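DNA polymerase III, beta subunit (Thermotoga maritima, PDB 1VPK) probably encircles DNA as a ring-shaped head-to-tail homodimer, tethering DNA polymerases and other proteins to their template and so conferring processivity. Local coordinates at residues 289-294 against 373-378; 293-298 against 302-307. All coordinates share one frame; numbering follows the deposited sequence.

Contact 1: 289-294 against 373-378; sequences SESVKF and MPIRLA
Ile-375 meets Ser-291, and two residues further along each segment Leu-377 meets Lys-293. The register therefore advances in the same direction on both segments. The CA atoms of Ser-291 and Ile-375 stand 7.7 Å apart and those of Lys-293 and Leu-377 7.5 Å, too wide for neighbouring strands of a sheet, and the segments meet mainly through side chains, burying 145 Å² in all. Ile-375 reaches across with one branch: CG1 lies between its backbone N and carbonyl carbon (chi1 63°), and the extended chi2 carries CD1 to the serine. This methyl packs 3.5 Å from Ser-291 CB and 3.7 Å from Ser-291 OG, and also lies 3.9 Å from Glu-290 O, a purely van der Waals meeting.

Lys-293 can be followed along its length. CB stays 4.8 Å from Leu-377 CD2 and only begins the approach. CG, anti to the backbone N (chi1 -177°), and then CD each come to 4.1 Å from that same methyl, the two side chains crossing at roughly a right angle. A bend at chi3 next turns CE away from the leucine, and NZ goes on to Glu-295. Leucine thus meets the lysine's aliphatic shaft, while the charge is paired elsewhere.

This is a surface contact of the C-terminal tail, whose equivalent in other bacterial beta subunits borders the cleft for peptides of polymerases and loaders; a similar role is probable here. Strand 326-330 explains the spacing: its Ala-329 bonds through the backbone to Ile-375, while Phe-330 and Ile-328 bond to Val-292 and Phe-294, consistent with opposite edges of one strand. Ile-375 and Leu-377, in the tail that follows strand 368-372, also pack on Ala-329.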
ATOM      1  N   SER A 289      16.448   1.626 -18.801  1.00 55.32           N
ATOM      2  CA  SER A 289      17.901   1.600 -18.622  1.00 54.54           C
ATOM      3  C   SER A 289      18.285   1.092 -17.244  1.00 54.78           C
ATOM      4  O   SER A 289      19.302   0.393 -17.111  1.00 54.56           O
ATOM      5  CB  SER A 289      18.509   2.968 -18.882  1.00 54.51           C
ATOM      6  OG  SER A 289      18.351   3.812 -17.773  1.00 52.54           O
ATOM      7  N   GLU A 290      17.469   1.408 -16.233  1.00 54.62           N
ATOM      8  CA  GLU A 290      17.782   1.070 -14.815  1.00 54.80           C
ATOM      9  C   GLU A 290      19.203   1.484 -14.469  1.00 53.49           C
ATOM     10  O   GLU A 290      19.971   0.747 -13.810  1.00 52.92           O
ATOM     11  CB  GLU A 290      17.587  -0.430 -14.545  1.00 55.28           C
ATOM     12  CG  GLU A 290      16.297  -1.017 -15.087  1.00 57.92           C
ATOM     13  CD  GLU A 290      15.027  -0.520 -14.402  1.00 61.66           C
ATOM     14  OE1 GLU A 290      15.104  -0.095 -13.240  1.00 65.38           O
ATOM     15  OE2 GLU A 290      13.930  -0.592 -15.010  1.00 64.47           O
ATOM     16  N   SER A 291      19.563   2.681 -14.920  1.00 52.64           N
ATOM     17  CA  SER A 291      20.947   3.153 -14.816  1.00 51.13           C
ATOM     18  C   SER A 291      20.995   4.637 -14.571  1.00 50.39           C
ATOM     19  O   SER A 291      20.211   5.344 -15.147  1.00 49.30           O
ATOM     20  CB  SER A 291      21.652   2.859 -16.127  1.00 51.74           C
ATOM     21  OG  SER A 291      22.815   3.636 -16.271  1.00 52.87           O
ATOM     22  N   VAL A 292      21.899   5.084 -13.695  1.00 49.09           N
ATOM     23  CA  VAL A 292      22.248   6.476 -13.553  1.00 48.74           C
ATOM     24  C   VAL A 292      23.765   6.565 -13.692  1.00 47.99           C
ATOM     25  O   VAL A 292      24.484   5.787 -13.089  1.00 45.87           O
ATOM     26  CB  VAL A 292      21.769   7.083 -12.217  1.00 49.83           C
ATOM     27  CG1 VAL A 292      22.275   6.280 -10.971  1.00 51.09           C
ATOM     28  CG2 VAL A 292      22.210   8.579 -12.056  1.00 50.29           C
ATOM     29  N   LYS A 293      24.213   7.479 -14.543  1.00 47.96           N
ATOM     30  CA  LYS A 293      25.617   7.870 -14.681  1.00 48.21           C
ATOM     31  C   LYS A 293      25.877   9.104 -13.825  1.00 48.60           C
ATOM     32  O   LYS A 293      25.164  10.129 -13.933  1.00 47.19           O
ATOM     33  CB  LYS A 293      25.908   8.186 -16.145  1.00 47.56           C
ATOM     34  CG  LYS A 293      27.351   8.542 -16.429  1.00 48.56           C
ATOM     35  CD  LYS A 293      27.604   8.728 -17.912  1.00 49.56           C
ATOM     36  CE  LYS A 293      26.838   9.924 -18.437  1.00 52.11           C
ATOM     37  NZ  LYS A 293      27.343  10.341 -19.786  1.00 53.10           N
ATOM     38  N   PHE A 294      26.875   8.974 -12.942  1.00 48.58           N
ATOM     39  CA  PHE A 294      27.385  10.066 -12.140  1.00 48.84           C
ATOM     40  C   PHE A 294      28.583  10.630 -12.859  1.00 47.42           C
ATOM     41  O   PHE A 294      29.495   9.878 -13.201  1.00 46.54           O
ATOM     42  CB  PHE A 294      27.826   9.581 -10.760  1.00 49.78           C
ATOM     43  CG  PHE A 294      26.691   9.174  -9.871  1.00 52.42           C
ATOM     44  CD1 PHE A 294      26.003   8.030 -10.093  1.00 56.57           C
ATOM     45  CD2 PHE A 294      26.313   9.936  -8.808  1.00 57.92           C
ATOM     46  CE1 PHE A 294      24.958   7.673  -9.284  1.00 56.52           C
ATOM     47  CE2 PHE A 294      25.278   9.559  -8.003  1.00 57.11           C
ATOM     48  CZ  PHE A 294      24.629   8.432  -8.236  1.00 53.75           C
ATOM     49  N   MET A 373      28.206  -2.105  -6.364  1.00 49.22           N
ATOM     50  CA  MET A 373      29.040  -2.383  -7.511  1.00 49.95           C
ATOM     51  C   MET A 373      28.496  -1.531  -8.651  1.00 49.57           C
ATOM     52  O   MET A 373      27.286  -1.338  -8.739  1.00 49.16           O
ATOM     53  CB  MET A 373      28.916  -3.863  -7.887  1.00 52.18           C
ATOM     54  CG  MET A 373      29.282  -4.836  -6.751  1.00 56.65           C
ATOM     55  SD  MET A 373      30.985  -4.723  -6.139  1.00 65.05           S
ATOM     56  CE  MET A 373      31.848  -4.772  -7.728  1.00 66.65           C
ATOM     57  N   PRO A 374      29.372  -1.033  -9.536  1.00 49.14           N
ATOM     58  CA  PRO A 374      28.920  -0.224 -10.636  1.00 48.98           C
ATOM     59  C   PRO A 374      28.438  -1.047 -11.800  1.00 50.00           C
ATOM     60  O   PRO A 374      28.654  -2.248 -11.829  1.00 48.23           O
ATOM     61  CB  PRO A 374      30.162   0.550 -11.048  1.00 48.91           C
ATOM     62  CG  PRO A 374      31.278  -0.271 -10.677  1.00 49.90           C
ATOM     63  CD  PRO A 374      30.840  -1.195  -9.554  1.00 50.20           C
ATOM     64  N   ILE A 375      27.807  -0.381 -12.757  1.00 51.45           N
ATOM     65  CA  ILE A 375      27.357  -1.028 -13.981  1.00 54.50           C
ATOM     66  C   ILE A 375      28.145  -0.437 -15.151  1.00 54.65           C
ATOM     67  O   ILE A 375      28.721   0.648 -15.064  1.00 54.35           O
ATOM     68  CB  ILE A 375      25.819  -0.939 -14.197  1.00 55.05           C
ATOM     69  CG1 ILE A 375      25.338   0.493 -14.350  1.00 55.28           C
ATOM     70  CG2 ILE A 375      25.043  -1.566 -13.022  1.00 57.08           C
ATOM     71  CD1 ILE A 375      23.835   0.566 -14.533  1.00 56.69           C
ATOM     72  N   ARG A 376      28.187  -1.181 -16.239  1.00 55.56           N
ATOM     73  CA  ARG A 376      28.956  -0.782 -17.413  1.00 56.98           C
ATOM     74  C   ARG A 376      28.417   0.518 -17.983  1.00 57.98           C
ATOM     75  O   ARG A 376      27.202   0.752 -17.987  1.00 58.42           O
ATOM     76  CB  ARG A 376      28.929  -1.898 -18.450  1.00 57.47           C
ATOM     77  CG  ARG A 376      29.533  -3.181 -17.920  1.00 58.30           C
ATOM     78  N   LEU A 377      29.322   1.398 -18.399  1.00 59.39           N
ATOM     79  CA  LEU A 377      28.938   2.679 -18.970  1.00 60.29           C
ATOM     80  C   LEU A 377      28.341   2.486 -20.381  1.00 61.55           C
ATOM     81  O   LEU A 377      28.821   1.646 -21.143  1.00 62.44           O
ATOM     82  CB  LEU A 377      30.145   3.626 -18.985  1.00 60.14           C
ATOM     83  CG  LEU A 377      30.505   4.116 -17.563  1.00 59.63           C
ATOM     84  CD1 LEU A 377      31.963   4.546 -17.418  1.00 59.78           C
ATOM     85  CD2 LEU A 377      29.610   5.249 -17.176  1.00 59.20           C
ATOM     86  N   ALA A 378      27.268   3.219 -20.688  1.00 62.98           N
ATOM     87  CA  ALA A 378      26.665   3.197 -22.029  1.00 64.06           C
ATOM     88  C   ALA A 378      27.480   4.116 -22.934  1.00 64.81           C
ATOM     89  O   ALA A 378      28.721   4.074 -22.900  1.00 66.46           O
ATOM     90  CB  ALA A 378      25.185   3.641 -21.990  1.00 63.94           C
TER

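Contact 2: 293-298 against 302-307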
ATOM      1  N   LYS A 293      24.213   7.479 -14.543  1.00 47.96           N
ATOM      2  CA  LYS A 293      25.617   7.870 -14.681  1.00 48.21           C
ATOM      3  C   LYS A 293      25.877   9.104 -13.825  1.00 48.60           C
ATOM      4  O   LYS A 293      25.164  10.129 -13.933  1.00 47.19           O
ATOM      5  CB  LYS A 293      25.908   8.186 -16.145  1.00 47.56           C
ATOM      6  CG  LYS A 293      27.351   8.542 -16.429  1.00 48.56           C
ATOM      7  CD  LYS A 293      27.604   8.728 -17.912  1.00 49.56           C
ATOM      8  CE  LYS A 293      26.838   9.924 -18.437  1.00 52.11           C
ATOM      9  NZ  LYS A 293      27.343  10.341 -19.786  1.00 53.10           N
ATOM     10  N   PHE A 294      26.875   8.974 -12.942  1.00 48.58           N
ATOM     11  CA  PHE A 294      27.385  10.066 -12.140  1.00 48.84           C
ATOM     12  C   PHE A 294      28.583  10.630 -12.859  1.00 47.42           C
ATOM     13  O   PHE A 294      29.495   9.878 -13.201  1.00 46.54           O
ATOM     14  CB  PHE A 294      27.826   9.581 -10.760  1.00 49.78           C
ATOM     15  CG  PHE A 294      26.691   9.174  -9.871  1.00 52.42           C
ATOM     16  CD1 PHE A 294      26.003   8.030 -10.093  1.00 56.57           C
ATOM     17  CD2 PHE A 294      26.313   9.936  -8.808  1.00 57.92           C
ATOM     18  CE1 PHE A 294      24.958   7.673  -9.284  1.00 56.52           C
ATOM     19  CE2 PHE A 294      25.278   9.559  -8.003  1.00 57.11           C
ATOM     20  CZ  PHE A 294      24.629   8.432  -8.236  1.00 53.75           C
ATOM     21  N   GLU A 295      28.536  11.937 -13.118  1.00 46.83           N
ATOM     22  CA  GLU A 295      29.638  12.733 -13.638  1.00 45.81           C
ATOM     23  C   GLU A 295      30.047  13.634 -12.476  1.00 46.57           C
ATOM     24  O   GLU A 295      29.405  14.657 -12.163  1.00 43.85           O
ATOM     25  CB  GLU A 295      29.196  13.540 -14.849  1.00 45.94           C
ATOM     26  CG  GLU A 295      28.741  12.670 -15.989  1.00 46.20           C
ATOM     27  CD  GLU A 295      28.029  13.444 -17.072  1.00 49.25           C
ATOM     28  OE1 GLU A 295      27.794  14.647 -16.931  1.00 51.21           O
ATOM     29  OE2 GLU A 295      27.710  12.837 -18.094  1.00 54.91           O
ATOM     30  N   ILE A 296      31.107  13.215 -11.818  1.00 47.15           N
ATOM     31  CA  ILE A 296      31.614  13.895 -10.662  1.00 48.52           C
ATOM     32  C   ILE A 296      32.720  14.888 -11.063  1.00 49.50           C
ATOM     33  O   ILE A 296      33.707  14.530 -11.697  1.00 47.92           O
ATOM     34  CB  ILE A 296      32.139  12.874  -9.657  1.00 48.43           C
ATOM     35  CG1 ILE A 296      31.053  11.889  -9.283  1.00 50.09           C
ATOM     36  CG2 ILE A 296      32.668  13.604  -8.429  1.00 50.78           C
ATOM     37  CD1 ILE A 296      31.567  10.651  -8.703  1.00 49.37           C
ATOM     38  N   GLU A 297      32.497  16.151 -10.727  1.00 50.89           N
ATOM     39  CA  GLU A 297      33.369  17.249 -11.047  1.00 54.10           C
ATOM     40  C   GLU A 297      33.704  17.926  -9.727  1.00 55.36           C
ATOM     41  O   GLU A 297      33.330  17.443  -8.647  1.00 54.55           O
ATOM     42  CB  GLU A 297      32.672  18.238 -11.985  1.00 54.50           C
ATOM     43  CG  GLU A 297      32.155  17.579 -13.277  1.00 57.66           C
ATOM     44  CD  GLU A 297      31.210  18.475 -14.096  1.00 59.04           C
ATOM     45  OE1 GLU A 297      31.138  19.709 -13.820  1.00 65.54           O
ATOM     46  OE2 GLU A 297      30.554  17.932 -15.033  1.00 67.13           O
ATOM     47  N   GLU A 298      34.396  19.055  -9.799  1.00 56.27           N
ATOM     48  CA  GLU A 298      35.015  19.582  -8.615  1.00 57.73           C
ATOM     49  C   GLU A 298      34.039  19.999  -7.516  1.00 57.28           C
ATOM     50  O   GLU A 298      34.309  19.736  -6.332  1.00 59.00           O
ATOM     51  CB  GLU A 298      35.975  20.712  -8.976  1.00 58.65           C
ATOM     52  CG  GLU A 298      36.988  21.071  -7.806  1.00 63.16           C
ATOM     53  CD  GLU A 298      37.323  19.904  -6.802  1.00 64.99           C
ATOM     54  OE1 GLU A 298      37.916  18.867  -7.205  1.00 61.09           O
ATOM     55  OE2 GLU A 298      36.987  20.064  -5.589  1.00 67.42           O
ATOM     56  N   ARG A 302      26.742  15.570 -11.674  1.00 51.25           N
ATOM     57  CA  ARG A 302      25.553  15.453 -12.525  1.00 51.85           C
ATOM     58  C   ARG A 302      25.101  14.007 -12.568  1.00 50.23           C
ATOM     59  O   ARG A 302      25.930  13.103 -12.734  1.00 50.65           O
ATOM     60  CB  ARG A 302      25.844  15.919 -13.955  1.00 51.89           C
ATOM     61  CG  ARG A 302      26.391  17.375 -14.082  1.00 54.87           C
ATOM     62  CD  ARG A 302      26.940  17.624 -15.490  1.00 56.86           C
ATOM     63  NE  ARG A 302      25.960  18.240 -16.383  1.00 62.03           N
ATOM     64  CZ  ARG A 302      25.783  17.953 -17.683  1.00 65.36           C
ATOM     65  NH1 ARG A 302      26.477  16.991 -18.294  1.00 68.24           N
ATOM     66  NH2 ARG A 302      24.851  18.600 -18.387  1.00 65.11           N
ATOM     67  N   LEU A 303      23.799  13.781 -12.415  1.00 48.42           N
ATOM     68  CA  LEU A 303      23.223  12.459 -12.522  1.00 47.91           C
ATOM     69  C   LEU A 303      22.480  12.400 -13.856  1.00 47.05           C
ATOM     70  O   LEU A 303      21.653  13.258 -14.138  1.00 45.50           O
ATOM     71  CB  LEU A 303      22.238  12.126 -11.378  1.00 48.38           C
ATOM     72  CG  LEU A 303      22.572  12.180  -9.879  1.00 53.85           C
ATOM     73  CD1 LEU A 303      21.928  11.093  -9.083  1.00 53.48           C
ATOM     74  CD2 LEU A 303      24.025  12.254  -9.609  1.00 58.85           C
ATOM     75  N   VAL A 304      22.757  11.379 -14.661  1.00 45.47           N
ATOM     76  CA  VAL A 304      22.236  11.320 -15.999  1.00 44.70           C
ATOM     77  C   VAL A 304      21.569   9.983 -16.230  1.00 45.20           C
ATOM     78  O   VAL A 304      22.173   8.930 -15.950  1.00 45.61           O
ATOM     79  CB  VAL A 304      23.359  11.519 -17.035  1.00 45.13           C
ATOM     80  CG1 VAL A 304      22.823  11.340 -18.495  1.00 44.37           C
ATOM     81  CG2 VAL A 304      23.995  12.869 -16.834  1.00 45.37           C
ATOM     82  N   SER A 305      20.341  10.009 -16.735  1.00 45.39           N
ATOM     83  CA  SER A 305      19.690   8.765 -17.196  1.00 46.21           C
ATOM     84  C   SER A 305      19.042   8.966 -18.569  1.00 45.91           C
ATOM     85  O   SER A 305      18.547  10.043 -18.898  1.00 43.80           O
ATOM     86  CB  SER A 305      18.714   8.239 -16.123  1.00 45.94           C
ATOM     87  OG  SER A 305      18.248   6.926 -16.447  1.00 50.74           O
ATOM     88  N   LYS A 306      19.083   7.926 -19.406  1.00 46.14           N
ATOM     89  CA  LYS A 306      18.557   8.030 -20.753  1.00 48.15           C
ATOM     90  C   LYS A 306      17.727   6.816 -21.049  1.00 47.34           C
ATOM     91  O   LYS A 306      18.050   5.713 -20.625  1.00 47.36           O
ATOM     92  CB  LYS A 306      19.654   8.150 -21.807  1.00 48.79           C
ATOM     93  CG  LYS A 306      20.673   9.199 -21.524  1.00 51.24           C
ATOM     94  CD  LYS A 306      21.760   9.274 -22.618  1.00 51.97           C
ATOM     95  CE  LYS A 306      22.874  10.277 -22.170  1.00 57.11           C
ATOM     96  NZ  LYS A 306      23.688  10.737 -23.357  1.00 62.17           N
ATOM     97  N   SER A 307      16.632   7.057 -21.739  1.00 47.82           N
ATOM     98  CA  SER A 307      15.790   6.025 -22.285  1.00 48.04           C
ATOM     99  C   SER A 307      15.692   6.305 -23.761  1.00 48.13           C
ATOM    100  O   SER A 307      15.291   7.412 -24.145  1.00 45.03           O
ATOM    101  CB  SER A 307      14.406   6.083 -21.667  1.00 47.72           C
ATOM    102  OG  SER A 307      13.455   5.589 -22.580  1.00 49.60           O
TER
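Lys-293 to Glu-295 pair with Val-304 to Arg-302 as the two arms of an antiparallel hairpin, the short strand axes 4.8 Å apart and 153° from parallel. Lys-293/Val-304 and Glu-295/Arg-302 are hydrogen-bonded pairs, each closed by two N-H...O=C bonds; Lys-293 N to Val-304 O measures 2.9 Å and is nearly straight. Phe-294/Leu-303 is the non-hydrogen-bonded pair between them, where Leu-303 CA donates a C-H to Lys-293 O at 3.3 Å.

On the face of Phe-294 and Leu-303 the side chains lie side by side, and Leu-303 CD2 sits 3.4 Å from Phe-294 CD2, obliquely to the ring. The other face carries a salt-bridge network. Glu-295 OE1 turns its syn lone pair to Arg-302 NH1 (3.0 Å), slightly out of the guanidinium plane, while Lys-293 NZ brings the second charge, weakly bonded to Glu-295 OE2 at 3.0 Å. Two cations thus hold one carboxylate, which Val-304 CG2 flanks at 3.9 Å from Glu-295 OE2. A bend at chi3 of Arg-302 (95°) swings its guanidinium to Glu-295. A leucine in place of Arg-302 would probably leave OE1 without its cationic mate and the carboxylate freer to turn.

Strands 326-330 and 311-318 adjoin the hairpin's outer edges, and Leu-303 packs on Ser-277 and Leu-278 of helix 271-285.

Overall arrangement
Both contacts lie within the C-terminal domain, and following the chain from its N terminus, the first residues to enter either are those at 289-294, after helix 271-285. Contact 2 closes first, with three residues between its segments, completing the hairpin of strands 292-296 and 300-307. Contact 1 closes last, when the tail at 373-378 returns after 78 intervening residues. Both start from the same part of the chain, sharing Lys-293 and Phe-294, and the rest of contact 2 falls inside the longer loop. Their centres are about 9 Å apart, and a probable hydrogen bond of 2.8 Å between Ser-291 O and Ser-305 OG joins them. Contact 2 pairs two strands within the four-stranded sheet, and contact 1 adds the C-terminal tail to it.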